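Local atomic coordinates of Atp-dependent DNA ligase (Psychromonas sp., PDB entry 4D05), a protein that joins DNA strand ends at the expense of ATP, passing through an intermediate in which AMP is carried by the enzyme. Residues A[234-239]-A[248-253]; A[186-191]-A[200-205]; A[59-64]-A[100-105]; A[4-9]-A[31-36]; A[11-16]-A[168-173]. All coordinates share one frame; numbering follows the deposited sequence.

Contact 1. Residues A[234-239]-A[248-253]; sequences TYRFTG and FASFVR. With SO4 (sulfate ion), chain D.
The Phe-251 ring has the backbone N of Arg-253 centred over one face, while the Phe-248 ring takes CG2 of Thr-238 at its edge, 3.8 Å from CD2. Also edge-on, the Arg-253 guanidinium grips a sulfate, probably from the crystallisation liquor: NH1 donates to O3 at 3.2 Å and NH2 to O1, and Arg-255 binds the same ion. The end of Tyr-235 turns away from 248-253, its ring meeting Phe-212 edge-to-face and its OH hydrogen-bonded to Asn-206. Arg-236 N donates to Ser-250 O at 2.9 Å and Ser-250 N to Arg-236 O. Small Ser-250 suits this pairing, its OG packing on CB of Arg-236. Branched Val-252 lies alongside Thr-234, CB 4.0 Å from CG2. Thr-234 O receives Val-252 N at 2.9 Å and, weakly, Arg-253 N, while Thr-234 N points almost straight at Arg-253 O (2.8 Å, 172°). Two residues facing one make a classic beta bulge, here between strand 232-237 and the outermost strand 250-256 of the antiparallel OB-domain sheet.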
# COMPACT_ATOMS: atom_id res chain seq x y z
N THR A 234 13.47 12.58 5.52
CA THR A 234 12.39 11.63 5.62
C THR A 234 12.42 11.03 7.01
O THR A 234 13.49 10.66 7.52
CB THR A 234 12.54 10.51 4.60
OG1 THR A 234 12.36 11.06 3.28
CG2 THR A 234 11.50 9.43 4.83
N TYR A 235 11.24 10.95 7.62
CA TYR A 235 11.09 10.29 8.91
C TYR A 235 10.08 9.17 8.76
O TYR A 235 9.29 9.16 7.81
CB TYR A 235 10.67 11.27 9.99
CG TYR A 235 9.32 11.90 9.78
CD1 TYR A 235 9.19 13.04 9.00
CD2 TYR A 235 8.20 11.38 10.39
CE1 TYR A 235 7.93 13.64 8.80
CE2 TYR A 235 6.95 11.95 10.20
CZ TYR A 235 6.82 13.08 9.40
OH TYR A 235 5.56 13.65 9.24
N ARG A 236 10.14 8.24 9.71
CA ARG A 236 9.31 7.06 9.72
C ARG A 236 8.44 7.12 10.96
O ARG A 236 8.86 7.67 11.99
CB ARG A 236 10.23 5.84 9.72
CG ARG A 236 9.52 4.52 9.76
CD ARG A 236 10.49 3.40 9.54
NE ARG A 236 11.18 3.52 8.25
CZ ARG A 236 12.12 2.66 7.85
NH1 ARG A 236 12.49 1.62 8.61
NH2 ARG A 236 12.70 2.83 6.67
N PHE A 237 7.20 6.64 10.87
CA PHE A 237 6.27 6.75 11.98
C PHE A 237 5.12 5.77 11.79
O PHE A 237 5.02 5.13 10.76
CB PHE A 237 5.74 8.18 12.07
CG PHE A 237 4.81 8.55 10.94
CD1 PHE A 237 5.31 8.88 9.70
CD2 PHE A 237 3.43 8.57 11.12
CE1 PHE A 237 4.46 9.23 8.66
CE2 PHE A 237 2.57 8.93 10.07
CZ PHE A 237 3.10 9.27 8.84
N THR A 238 4.23 5.70 12.75
CA THR A 238 2.98 4.98 12.50
C THR A 238 1.83 5.62 13.29
O THR A 238 1.83 5.59 14.52
CB THR A 238 3.13 3.47 12.74
OG1 THR A 238 1.90 2.84 12.38
CG2 THR A 238 3.45 3.16 14.19
N GLY A 239 0.90 6.24 12.58
CA GLY A 239 -0.22 6.93 13.21
C GLY A 239 0.16 8.23 13.88
O GLY A 239 1.28 8.71 13.75
N PHE A 248 5.89 7.48 17.26
CA PHE A 248 7.08 6.63 17.17
C PHE A 248 7.98 7.08 16.01
O PHE A 248 8.51 6.26 15.28
CB PHE A 248 6.68 5.15 17.02
CG PHE A 248 5.68 4.71 18.05
CD1 PHE A 248 5.90 4.98 19.40
CD2 PHE A 248 4.52 4.04 17.68
CE1 PHE A 248 4.97 4.60 20.33
CE2 PHE A 248 3.60 3.65 18.62
CZ PHE A 248 3.82 3.93 19.94
N ALA A 249 8.14 8.39 15.87
CA ALA A 249 8.88 8.96 14.76
C ALA A 249 10.40 8.74 14.91
O ALA A 249 10.95 8.84 16.01
CB ALA A 249 8.58 10.42 14.67
N SER A 250 11.04 8.37 13.82
CA SER A 250 12.47 8.16 13.79
C SER A 250 13.03 8.73 12.49
O SER A 250 12.34 8.84 11.50
CB SER A 250 12.79 6.67 13.92
OG SER A 250 12.24 5.96 12.83
N PHE A 251 14.31 9.04 12.52
CA PHE A 251 15.01 9.60 11.38
C PHE A 251 15.33 8.51 10.37
O PHE A 251 15.82 7.45 10.75
CB PHE A 251 16.31 10.26 11.85
CG PHE A 251 17.17 10.82 10.72
CD1 PHE A 251 16.80 11.98 10.09
CD2 PHE A 251 18.33 10.20 10.35
CE1 PHE A 251 17.58 12.49 9.06
CE2 PHE A 251 19.12 10.71 9.33
CZ PHE A 251 18.75 11.84 8.69
N VAL A 252 15.05 8.79 9.11
CA VAL A 252 15.46 7.89 8.02
C VAL A 252 16.69 8.45 7.32
O VAL A 252 17.78 7.92 7.49
CB VAL A 252 14.34 7.63 7.02
CG1 VAL A 252 14.77 6.60 5.99
CG2 VAL A 252 13.14 7.08 7.75
N ARG A 253 16.53 9.53 6.54
CA ARG A 253 17.64 10.04 5.73
C ARG A 253 17.33 11.41 5.18
O ARG A 253 16.17 11.85 5.15
CB ARG A 253 17.95 9.09 4.57
CG ARG A 253 16.87 9.07 3.51
CD ARG A 253 17.04 7.86 2.62
NE ARG A 253 16.03 7.69 1.58
CZ ARG A 253 16.09 8.22 0.36
NH1 ARG A 253 17.12 8.98 -0.01
NH2 ARG A 253 15.11 7.97 -0.52
S SO4 D . 16.08 10.31 -3.58
O1 SO4 D . 15.97 8.84 -3.44
O2 SO4 D . 14.77 10.86 -3.99
O3 SO4 D . 16.45 11.02 -2.32
O4 SO4 D . 17.08 10.64 -4.60

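Contact 2. Residues A[186-191]-A[200-205]; sequences IAYLPG and GAILVK. With SO4 (sulfate ion), chain E.
The beta hairpin of strands 179-190 and 199-206, in the OB-like domain, is joined here near its tip. Ala-187 and Leu-203 form a hydrogen-bonded pair, Leu-203 N lying 2.9 Å from Ala-187 O and 34° out of the carbonyl plane. Two classic bulges interrupt the ladder. At one, Leu-203 O receives a nearly straight bond from Ile-186 N (2.9 Å, 175°) and a weak one from Ala-187 N. At the other, Leu-189 O takes Gly-200 N (2.9 Å) and Ala-201 N (3.1 Å). Glycine suits position 200, where a CB would collide with Gly-191 CA. On the face of Leu-189 and Leu-203, CD1 of Leu-189 packs 4.0 Å from Ala-201 CB and 4.1 Å from Leu-203 CG, the leucines crossing at about a right angle. On the other face, the edge of the Tyr-188 ring meets CG2 of Ile-202, and Tyr-188 OH is hydrogen-bonded to Pro-227 O. Lys-205, fully extended, donates from NZ to O4 (2.9 Å) and O1 of a sulfate, probably from the crystallisation liquor.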
# COMPACT_ATOMS: atom_id res chain seq x y z
N ILE A 186 14.65 22.08 11.70
CA ILE A 186 14.64 23.50 12.08
C ILE A 186 15.56 23.85 13.24
O ILE A 186 15.92 25.01 13.39
CB ILE A 186 13.20 24.04 12.37
CG1 ILE A 186 12.54 23.36 13.60
CG2 ILE A 186 12.28 23.80 11.17
CD1 ILE A 186 11.24 24.02 14.02
N ALA A 187 15.96 22.85 14.03
CA ALA A 187 16.88 23.11 15.15
C ALA A 187 17.50 21.81 15.63
O ALA A 187 16.98 20.71 15.36
CB ALA A 187 16.13 23.76 16.29
N TYR A 188 18.61 21.96 16.35
CA TYR A 188 19.24 20.85 17.06
C TYR A 188 18.94 20.92 18.55
O TYR A 188 18.79 22.01 19.13
CB TYR A 188 20.75 20.90 16.91
CG TYR A 188 21.28 20.83 15.51
CD1 TYR A 188 20.69 20.01 14.56
CD2 TYR A 188 22.38 21.58 15.15
CE1 TYR A 188 21.20 19.94 13.27
CE2 TYR A 188 22.90 21.53 13.87
CZ TYR A 188 22.32 20.69 12.94
OH TYR A 188 22.85 20.64 11.69
N LEU A 189 18.90 19.74 19.17
CA LEU A 189 18.80 19.60 20.62
C LEU A 189 20.06 18.89 21.06
O LEU A 189 20.19 17.68 20.86
CB LEU A 189 17.55 18.80 21.01
CG LEU A 189 16.21 19.46 20.62
CD1 LEU A 189 15.01 18.57 20.94
CD2 LEU A 189 16.03 20.81 21.26
N PRO A 190 21.03 19.62 21.63
CA PRO A 190 22.25 18.99 22.14
C PRO A 190 21.98 17.83 23.09
O PRO A 190 21.07 17.89 23.92
CB PRO A 190 22.96 20.15 22.88
CG PRO A 190 22.58 21.35 22.04
CD PRO A 190 21.12 21.10 21.67
N GLY A 191 22.81 16.80 22.99
CA GLY A 191 22.62 15.61 23.78
C GLY A 191 23.14 15.66 25.20
O GLY A 191 23.78 16.61 25.62
N GLY A 200 21.56 15.15 20.40
CA GLY A 200 20.58 14.37 21.14
C GLY A 200 19.35 14.09 20.29
O GLY A 200 18.84 12.98 20.25
N ALA A 201 18.89 15.14 19.61
CA ALA A 201 17.70 15.04 18.79
C ALA A 201 17.65 16.21 17.86
O ALA A 201 18.41 17.16 18.01
CB ALA A 201 16.44 15.00 19.68
N ILE A 202 16.74 16.13 16.88
CA ILE A 202 16.42 17.27 16.03
C ILE A 202 14.99 17.69 16.26
O ILE A 202 14.15 16.88 16.70
CB ILE A 202 16.64 16.99 14.54
CG1 ILE A 202 15.79 15.80 14.09
CG2 ILE A 202 18.11 16.74 14.24
CD1 ILE A 202 15.92 15.42 12.61
N LEU A 203 14.71 18.95 15.96
CA LEU A 203 13.34 19.40 15.85
C LEU A 203 13.05 19.57 14.36
O LEU A 203 13.85 20.15 13.65
CB LEU A 203 13.15 20.72 16.55
CG LEU A 203 13.07 20.69 18.06
CD1 LEU A 203 12.99 22.16 18.53
CD2 LEU A 203 11.90 19.85 18.61
N VAL A 204 11.92 19.05 13.91
CA VAL A 204 11.53 19.17 12.51
C VAL A 204 10.13 19.76 12.43
O VAL A 204 9.37 19.68 13.38
CB VAL A 204 11.57 17.82 11.77
CG1 VAL A 204 12.95 17.20 11.87
CG2 VAL A 204 10.48 16.85 12.28
N LYS A 205 9.80 20.33 11.28
CA LYS A 205 8.45 20.78 11.00
C LYS A 205 7.98 20.08 9.73
O LYS A 205 8.62 20.18 8.67
CB LYS A 205 8.38 22.29 10.86
CG LYS A 205 6.97 22.82 10.67
CD LYS A 205 6.95 24.35 10.73
CE LYS A 205 5.56 24.93 10.61
NZ LYS A 205 5.58 26.44 10.69
S SO4 E . 5.12 27.53 14.13
O1 SO4 E . 4.27 26.50 13.51
O2 SO4 E . 4.32 28.75 14.31
O3 SO4 E . 5.70 27.06 15.41
O4 SO4 E . 6.20 27.81 13.18

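Contact 3. Residues A[59-64]-A[100-105]; sequences TTAMDG and LPKSTV. With SO4 (sulfate ion), chain G.
Leu-100 leaves the chain with CG anti to its carbonyl carbon (chi1 -60°), and its CD2 branch turns back toward 59-64. Its CB stands 4.0 Å from Ala-61 O. Beyond CG, the branch CD2 is the hub of the packing, 3.5 Å from Ala-61 O, 3.9 Å from CG of Met-62, a selenomethionine lying alongside it, and 4.0 Å from CG2 of Thr-60. Helix 107-121 adds Lys-113 and Met-114 around the same leucine, so a branched apolar side chain suits the place. Next comes Pro-101, the second residue of a type I turn from Leu-100 to Ser-103, where the phi fixed by its ring (-71°) suits that position. In the conformer given of Asp-63, one of two deposited, Pro-101 CG lies 2.9 Å from OD1 and the chi1 of -114° is far from staggered. Asp-63 OD2 salt-bridges Arg-31 of the AMP pocket. The two segments share no direct hydrogen bond. A water links them instead, donating to Ala-61 O at 2.7 Å, accepting from Lys-102 N at 2.9 Å and donating to O3 of a sulfate, probably from the crystallisation liquor, while Ala-61 N binds the same sulfate through O4 (3.0 Å). Apolar packing thus carries the joint, with polar backbone atoms at its margin met by water and anion; the carboxylate packs on Pro-101 in the conformer given, its charge probably balanced by Arg-31.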
# COMPACT_ATOMS: atom_id res chain seq x y z
N THR A 59 -17.26 -10.93 -18.25
CA THR A 59 -17.56 -9.54 -18.53
C THR A 59 -17.92 -8.77 -17.26
O THR A 59 -18.10 -7.55 -17.29
CB THR A 59 -18.61 -9.37 -19.64
OG1 THR A 59 -19.72 -10.20 -19.38
CG2 THR A 59 -18.01 -9.77 -21.00
N THR A 60 -17.98 -9.47 -16.13
CA THR A 60 -18.17 -8.82 -14.83
C THR A 60 -17.01 -7.85 -14.61
O THR A 60 -15.86 -8.22 -14.83
CB THR A 60 -18.16 -9.86 -13.72
OG1 THR A 60 -19.19 -10.83 -13.97
CG2 THR A 60 -18.37 -9.22 -12.37
N ALA A 61 -17.29 -6.61 -14.23
CA ALA A 61 -16.20 -5.68 -13.93
C ALA A 61 -15.41 -6.16 -12.72
O ALA A 61 -15.98 -6.66 -11.75
CB ALA A 61 -16.74 -4.30 -13.69
N MSE A 62 -14.10 -5.99 -12.79
CA MSE A 62 -13.21 -6.45 -11.73
C MSE A 62 -12.10 -5.43 -11.42
O MSE A 62 -11.59 -4.77 -12.32
CB MSE A 62 -12.52 -7.80 -12.14
CG MSE A 62 -13.56 -8.94 -12.45
SE MSE A 62 -12.68 -10.61 -12.90
CE MSE A 62 -12.20 -10.13 -14.73
N ASP A 63 -11.73 -5.34 -10.14
CA ASP A 63 -10.62 -4.52 -9.68
C ASP A 63 -9.51 -5.44 -9.21
O ASP A 63 -9.77 -6.34 -8.47
CB ASP A 63 -11.06 -3.71 -8.48
CG ASP A 63 -11.09 -2.26 -8.74
OD1 ASP A 63 -11.87 -1.82 -9.60
OD2 ASP A 63 -10.35 -1.54 -8.06
N GLY A 64 -8.27 -5.21 -9.65
CA GLY A 64 -7.17 -6.07 -9.26
C GLY A 64 -5.82 -5.42 -9.45
O GLY A 64 -5.71 -4.23 -9.80
N LEU A 100 -15.14 -6.28 -7.09
CA LEU A 100 -16.12 -6.26 -8.20
C LEU A 100 -16.82 -4.89 -8.13
O LEU A 100 -17.80 -4.70 -7.40
CB LEU A 100 -17.15 -7.40 -8.05
CG LEU A 100 -16.60 -8.81 -8.04
CD1 LEU A 100 -17.68 -9.86 -7.91
CD2 LEU A 100 -15.81 -9.11 -9.29
N PRO A 101 -16.28 -3.89 -8.82
CA PRO A 101 -16.70 -2.50 -8.55
C PRO A 101 -18.10 -2.13 -9.00
O PRO A 101 -18.55 -1.04 -8.63
CB PRO A 101 -15.68 -1.65 -9.32
CG PRO A 101 -14.64 -2.56 -9.71
CD PRO A 101 -15.13 -3.96 -9.73
N LYS A 102 -18.77 -2.96 -9.80
CA LYS A 102 -20.13 -2.65 -10.20
C LYS A 102 -21.15 -3.45 -9.37
O LYS A 102 -22.37 -3.36 -9.60
CB LYS A 102 -20.33 -2.91 -11.69
CG LYS A 102 -19.58 -1.94 -12.59
CD LYS A 102 -20.01 -0.49 -12.36
CE LYS A 102 -19.31 0.52 -13.30
NZ LYS A 102 -19.86 1.90 -13.13
N SER A 103 -20.66 -4.22 -8.40
CA SER A 103 -21.54 -5.03 -7.57
C SER A 103 -22.29 -4.16 -6.57
O SER A 103 -21.75 -3.16 -6.06
CB SER A 103 -20.73 -6.05 -6.79
OG SER A 103 -21.52 -6.69 -5.81
N THR A 104 -23.50 -4.58 -6.23
CA THR A 104 -24.31 -3.85 -5.25
C THR A 104 -24.55 -4.64 -3.97
O THR A 104 -25.40 -4.25 -3.16
CB THR A 104 -25.66 -3.42 -5.82
OG1 THR A 104 -26.34 -4.56 -6.34
CG2 THR A 104 -25.44 -2.36 -6.95
N VAL A 105 -23.81 -5.70 -3.77
CA VAL A 105 -23.94 -6.47 -2.53
C VAL A 105 -22.69 -6.30 -1.65
O VAL A 105 -21.71 -5.61 -2.03
CB VAL A 105 -24.22 -7.97 -2.78
CG1 VAL A 105 -25.63 -8.18 -3.45
CG2 VAL A 105 -23.14 -8.62 -3.61
S SO4 G . -21.24 -6.62 -12.70
O1 SO4 G . -21.65 -7.97 -13.12
O2 SO4 G . -22.44 -5.77 -12.86
O3 SO4 G . -20.85 -6.65 -11.22
O4 SO4 G . -20.13 -6.09 -13.59
O HOH W 1 -18.33 -5.66 -10.80

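Contact 4. Residues A[4-9]-A[31-36]; sequences PPIQLA and RAYWNG
Tyr-33 and Arg-31 both project from one strand toward the N-terminal segment but are met differently. The Tyr-33 ring, its CG anti to the backbone N (chi1 172°), crosses Pro-5 at about a right angle: Pro-5 CD lies over one face, 4.1 Å from the Tyr-33 ring centroid and 19° off the normal, a CH-pi contact. Pro-4 slides past in the opposite direction, CB 3.7 Å from Tyr-33 CD2, and Ile-6 adds CG2 at 4.0 Å from CD1. Rigid prolines suit this flat partner, and Pro-5 also centres an inverse gamma turn. Arg-31 is extended from CG to NE and meets Ile-6 tip to tip, with Ile-6 CD1 over one guanidinium face, 3.6 Å from NE. Gln-7 O lies near the guanidinium edge and accepts from Arg-31 NH2 at 3.2 Å and, weakly, from NH1. NH2 also salt-bridges Asp-63, and the side chain touches bound AMP. An alanine in place of Arg-31 would remove the bonds to Gln-7 O and Asp-63 and would probably loosen both segment 4-9 and the nucleotide pocket. Strand 30-34 lies between 39-40 and 62-67; the lead-in to strand 8-11, of another sheet, packs on it.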
# COMPACT_ATOMS: atom_id res chain seq x y z
N PRO A 4 -10.81 5.41 -13.78
CA PRO A 4 -11.89 4.47 -13.50
C PRO A 4 -12.53 4.70 -12.14
O PRO A 4 -11.90 5.26 -11.26
CB PRO A 4 -11.19 3.10 -13.59
CG PRO A 4 -9.76 3.37 -13.35
CD PRO A 4 -9.49 4.75 -13.83
N PRO A 5 -13.78 4.22 -11.97
CA PRO A 5 -14.66 4.46 -10.81
C PRO A 5 -14.29 3.48 -9.74
O PRO A 5 -14.96 2.46 -9.54
CB PRO A 5 -16.05 4.16 -11.37
CG PRO A 5 -15.79 3.07 -12.36
CD PRO A 5 -14.44 3.39 -12.99
N ILE A 6 -13.20 3.77 -9.06
CA ILE A 6 -12.64 2.84 -8.10
C ILE A 6 -12.67 3.27 -6.61
O ILE A 6 -12.64 4.47 -6.26
CB ILE A 6 -11.24 2.45 -8.53
CG1 ILE A 6 -10.31 3.67 -8.62
CG2 ILE A 6 -11.34 1.78 -9.83
CD1 ILE A 6 -8.85 3.33 -8.79
N GLN A 7 -12.70 2.27 -5.74
CA GLN A 7 -12.70 2.50 -4.29
C GLN A 7 -11.31 2.63 -3.84
O GLN A 7 -10.47 1.86 -4.32
CB GLN A 7 -13.28 1.29 -3.57
CG GLN A 7 -13.37 1.45 -2.07
CD GLN A 7 -14.41 0.46 -1.52
OE1 GLN A 7 -15.52 0.80 -1.17
NE2 GLN A 7 -14.05 -0.75 -1.52
N LEU A 8 -11.06 3.56 -2.91
CA LEU A 8 -9.74 3.78 -2.36
C LEU A 8 -9.63 3.51 -0.84
O LEU A 8 -10.58 3.70 -0.05
CB LEU A 8 -9.25 5.21 -2.63
CG LEU A 8 -9.37 5.80 -4.04
CD1 LEU A 8 -8.84 7.21 -3.97
CD2 LEU A 8 -8.61 4.97 -5.12
N ALA A 9 -8.44 3.06 -0.45
CA ALA A 9 -8.22 2.62 0.94
C ALA A 9 -7.82 3.77 1.84
O ALA A 9 -7.12 4.71 1.43
CB ALA A 9 -7.16 1.57 0.98
N ARG A 31 -2.20 -1.28 -10.42
CA ARG A 31 -3.63 -1.44 -10.33
C ARG A 31 -4.27 -1.40 -11.71
O ARG A 31 -3.87 -0.61 -12.56
CB ARG A 31 -4.24 -0.33 -9.49
CG ARG A 31 -5.68 -0.61 -9.14
CD ARG A 31 -6.27 0.38 -8.18
NE ARG A 31 -7.66 0.07 -7.93
CZ ARG A 31 -8.29 0.26 -6.78
NH1 ARG A 31 -7.68 0.81 -5.77
NH2 ARG A 31 -9.54 -0.07 -6.68
N ALA A 32 -5.26 -2.25 -11.93
CA ALA A 32 -6.01 -2.26 -13.18
C ALA A 32 -7.49 -2.48 -12.89
O ALA A 32 -7.85 -3.27 -12.02
CB ALA A 32 -5.49 -3.35 -14.12
N TYR A 33 -8.32 -1.77 -13.64
CA TYR A 33 -9.75 -1.92 -13.60
C TYR A 33 -10.18 -2.58 -14.90
O TYR A 33 -9.91 -2.07 -15.99
CB TYR A 33 -10.39 -0.54 -13.47
CG TYR A 33 -11.89 -0.52 -13.60
CD1 TYR A 33 -12.68 -0.84 -12.55
CD2 TYR A 33 -12.50 -0.11 -14.76
CE1 TYR A 33 -14.08 -0.78 -12.65
CE2 TYR A 33 -13.87 -0.05 -14.87
CZ TYR A 33 -14.65 -0.41 -13.83
OH TYR A 33 -16.03 -0.37 -13.91
N TRP A 34 -10.82 -3.73 -14.76
CA TRP A 34 -11.41 -4.44 -15.90
C TRP A 34 -12.84 -4.03 -16.04
O TRP A 34 -13.66 -4.24 -15.15
CB TRP A 34 -11.31 -5.94 -15.68
CG TRP A 34 -12.06 -6.80 -16.65
CD1 TRP A 34 -13.22 -7.44 -16.41
CD2 TRP A 34 -11.68 -7.14 -17.99
NE1 TRP A 34 -13.61 -8.17 -17.50
CE2 TRP A 34 -12.68 -8.01 -18.49
CE3 TRP A 34 -10.61 -6.82 -18.81
CZ2 TRP A 34 -12.64 -8.53 -19.77
CZ3 TRP A 34 -10.56 -7.35 -20.07
CH2 TRP A 34 -11.57 -8.19 -20.55
N ASN A 35 -13.16 -3.41 -17.18
CA ASN A 35 -14.49 -2.88 -17.34
C ASN A 35 -15.44 -3.83 -18.05
O ASN A 35 -16.55 -3.44 -18.38
CB ASN A 35 -14.45 -1.52 -18.06
CG ASN A 35 -14.04 -1.61 -19.51
OD1 ASN A 35 -13.76 -2.67 -20.01
ND2 ASN A 35 -14.02 -0.47 -20.20
N GLY A 36 -14.98 -5.06 -18.30
CA GLY A 36 -15.73 -6.05 -19.05
C GLY A 36 -15.16 -6.36 -20.42
O GLY A 36 -15.48 -7.39 -21.00

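Contact 5. Residues A[11-16]-A[168-173]; sequences NYRQDI and RSRDLM. With SO4 (sulfate ion), chain F.
Met-173 fills the tight side of this contact. Its CG lies 3.7 Å from Asn-11 O, SE reaches 3.7 Å from Arg-13 N, and the bend at chi3 brings CE 3.8 Å from CD1 of Ile-16, tip to tip. A methionine, deposited as selenomethionine, suits this winding path, being long, flexible and apolar. Strand 173-175 runs parallel to strand 8-11, and Tyr-12 bonds through its backbone to Lys-174 of the AMP pocket. Before that strand the chain turns a corner in a type I turn from Ser-169 to Leu-172, where Ser-169 OG accepts from Asp-171 N in an ST turn. The solvent side is looser. There Arg-13 NH2 donates to Arg-170 O at 3.1 Å (152°), the oxygen lying in the guanidinium plane. The exposed Arg-170 guanidinium stacks on that of Arg-13, centres 4.0 Å apart and planes at 27°. The two positive charges repel, which Asp-171 and Asp-15, not in contact, may partly offset. An alanine in place of Arg-13 would remove the bond and the stack and would probably loosen the corner at Arg-170. Arg-168, which opens the segment and also bonds Ala-9 O, holds a sulfate, probably from the crystallisation liquor, with NH1 and NH2.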
# COMPACT_ATOMS: atom_id res chain seq x y z
N ASN A 11 -6.22 4.44 6.13
CA ASN A 11 -5.23 3.78 7.00
C ASN A 11 -5.82 2.96 8.12
O ASN A 11 -6.89 3.27 8.62
CB ASN A 11 -4.27 4.79 7.61
CG ASN A 11 -3.32 5.34 6.60
OD1 ASN A 11 -3.04 4.71 5.59
ND2 ASN A 11 -2.80 6.52 6.87
N TYR A 12 -5.11 1.90 8.48
CA TYR A 12 -5.48 1.06 9.62
C TYR A 12 -5.77 1.89 10.88
O TYR A 12 -5.07 2.89 11.17
CB TYR A 12 -4.33 0.08 9.89
CG TYR A 12 -4.56 -0.78 11.09
CD1 TYR A 12 -5.42 -1.86 11.04
CD2 TYR A 12 -3.91 -0.51 12.28
CE1 TYR A 12 -5.66 -2.63 12.13
CE2 TYR A 12 -4.13 -1.27 13.38
CZ TYR A 12 -5.00 -2.35 13.30
OH TYR A 12 -5.21 -3.13 14.39
N ARG A 13 -6.83 1.51 11.58
CA ARG A 13 -7.23 2.10 12.86
C ARG A 13 -7.24 1.04 13.95
O ARG A 13 -7.80 -0.03 13.76
CB ARG A 13 -8.61 2.75 12.72
CG ARG A 13 -8.65 3.86 11.65
CD ARG A 13 -10.06 4.45 11.44
NE ARG A 13 -10.90 3.59 10.58
CZ ARG A 13 -11.90 2.83 11.01
NH1 ARG A 13 -12.22 2.80 12.31
NH2 ARG A 13 -12.60 2.10 10.14
N GLN A 14 -6.62 1.34 15.10
CA GLN A 14 -6.47 0.36 16.19
C GLN A 14 -7.77 -0.14 16.78
O GLN A 14 -7.83 -1.27 17.28
CB GLN A 14 -5.68 0.97 17.38
CG GLN A 14 -4.33 1.44 17.04
CD GLN A 14 -3.49 1.68 18.28
OE1 GLN A 14 -4.00 1.69 19.41
NE2 GLN A 14 -2.19 1.86 18.08
N ASP A 15 -8.79 0.69 16.77
CA ASP A 15 -9.97 0.35 17.55
C ASP A 15 -11.05 -0.36 16.73
O ASP A 15 -12.22 -0.33 17.08
CB ASP A 15 -10.54 1.59 18.24
CG ASP A 15 -11.20 2.53 17.29
OD1 ASP A 15 -10.80 2.54 16.10
OD2 ASP A 15 -12.13 3.24 17.72
N ILE A 16 -10.67 -1.02 15.67
CA ILE A 16 -11.65 -1.80 14.90
C ILE A 16 -11.92 -3.15 15.57
O ILE A 16 -11.16 -3.62 16.43
CB ILE A 16 -11.15 -2.06 13.48
CG1 ILE A 16 -9.80 -2.80 13.54
CG2 ILE A 16 -11.03 -0.72 12.74
CD1 ILE A 16 -9.25 -3.20 12.15
N ARG A 168 -12.55 7.24 -1.26
CA ARG A 168 -11.84 6.67 -0.11
C ARG A 168 -12.90 6.01 0.76
O ARG A 168 -14.05 6.46 0.81
CB ARG A 168 -11.03 7.73 0.69
CG ARG A 168 -9.87 8.30 -0.10
CD ARG A 168 -8.48 8.16 0.56
NE ARG A 168 -7.43 8.59 -0.38
CZ ARG A 168 -6.53 7.80 -0.97
NH1 ARG A 168 -6.46 6.49 -0.70
NH2 ARG A 168 -5.64 8.33 -1.81
N SER A 169 -12.56 4.86 1.32
CA SER A 169 -13.47 4.14 2.17
C SER A 169 -12.84 3.76 3.54
O SER A 169 -11.74 3.22 3.61
CB SER A 169 -13.95 2.89 1.46
OG SER A 169 -14.62 2.03 2.40
N ARG A 170 -13.56 4.05 4.62
CA ARG A 170 -13.14 3.63 5.94
C ARG A 170 -13.25 2.11 6.16
O ARG A 170 -12.69 1.56 7.11
CB ARG A 170 -13.99 4.29 6.98
CG ARG A 170 -13.74 5.78 7.12
CD ARG A 170 -14.67 6.41 8.18
NE ARG A 170 -14.40 5.95 9.55
CZ ARG A 170 -13.47 6.47 10.35
NH1 ARG A 170 -12.66 7.44 9.93
NH2 ARG A 170 -13.32 6.01 11.59
N ASP A 171 -14.01 1.44 5.30
CA ASP A 171 -14.18 0.01 5.40
C ASP A 171 -13.04 -0.75 4.71
O ASP A 171 -12.97 -1.97 4.82
CB ASP A 171 -15.47 -0.39 4.77
CG ASP A 171 -16.65 -0.03 5.61
OD1 ASP A 171 -16.51 0.10 6.85
OD2 ASP A 171 -17.69 0.15 5.01
N LEU A 172 -12.18 -0.04 3.99
CA LEU A 172 -11.04 -0.65 3.34
C LEU A 172 -9.78 0.02 3.88
O LEU A 172 -9.62 1.22 3.69
CB LEU A 172 -11.12 -0.42 1.81
CG LEU A 172 -9.99 -1.03 0.98
CD1 LEU A 172 -9.96 -2.55 1.05
CD2 LEU A 172 -10.05 -0.59 -0.49
N MSE A 173 -8.93 -0.72 4.55
CA MSE A 173 -7.76 -0.14 5.21
C MSE A 173 -6.43 -0.82 4.82
O MSE A 173 -6.37 -2.02 4.64
CB MSE A 173 -7.92 -0.25 6.71
CG MSE A 173 -9.04 0.59 7.27
SE MSE A 173 -9.32 0.27 9.18
CE MSE A 173 -10.28 -1.39 8.99
S SO4 F . -3.91 4.67 -3.13
O1 SO4 F . -2.59 4.09 -2.91
O2 SO4 F . -4.44 4.31 -4.46
O3 SO4 F . -4.87 4.17 -2.14
O4 SO4 F . -3.81 6.14 -3.04

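Contacts 3, 4 and 5 belong to the ligase domain, contacts 1 and 2 to the OB-like domain. Contact 4 lies beside contact 3, centres about 9 Å apart, on neighbouring strands 30-34 and 62-67; the Arg-31 to Asp-63 salt bridge links them beside the AMP. Contact 4 also reaches contact 5 through strands 8-11 and 168-169. Along the chain, contact 3 is nested inside the loop closed by contact 5, contacts 4 and 5 cross, and afterwards contact 2 closes before contact 1 opens. Contacts 1 and 2, centres about 14 Å apart, share an antiparallel sheet. Contacts 2 and 3 lie farthest apart (centres about 50 Å), and the separate sheets and sequence families are consistent with two domains, the first holding AMP.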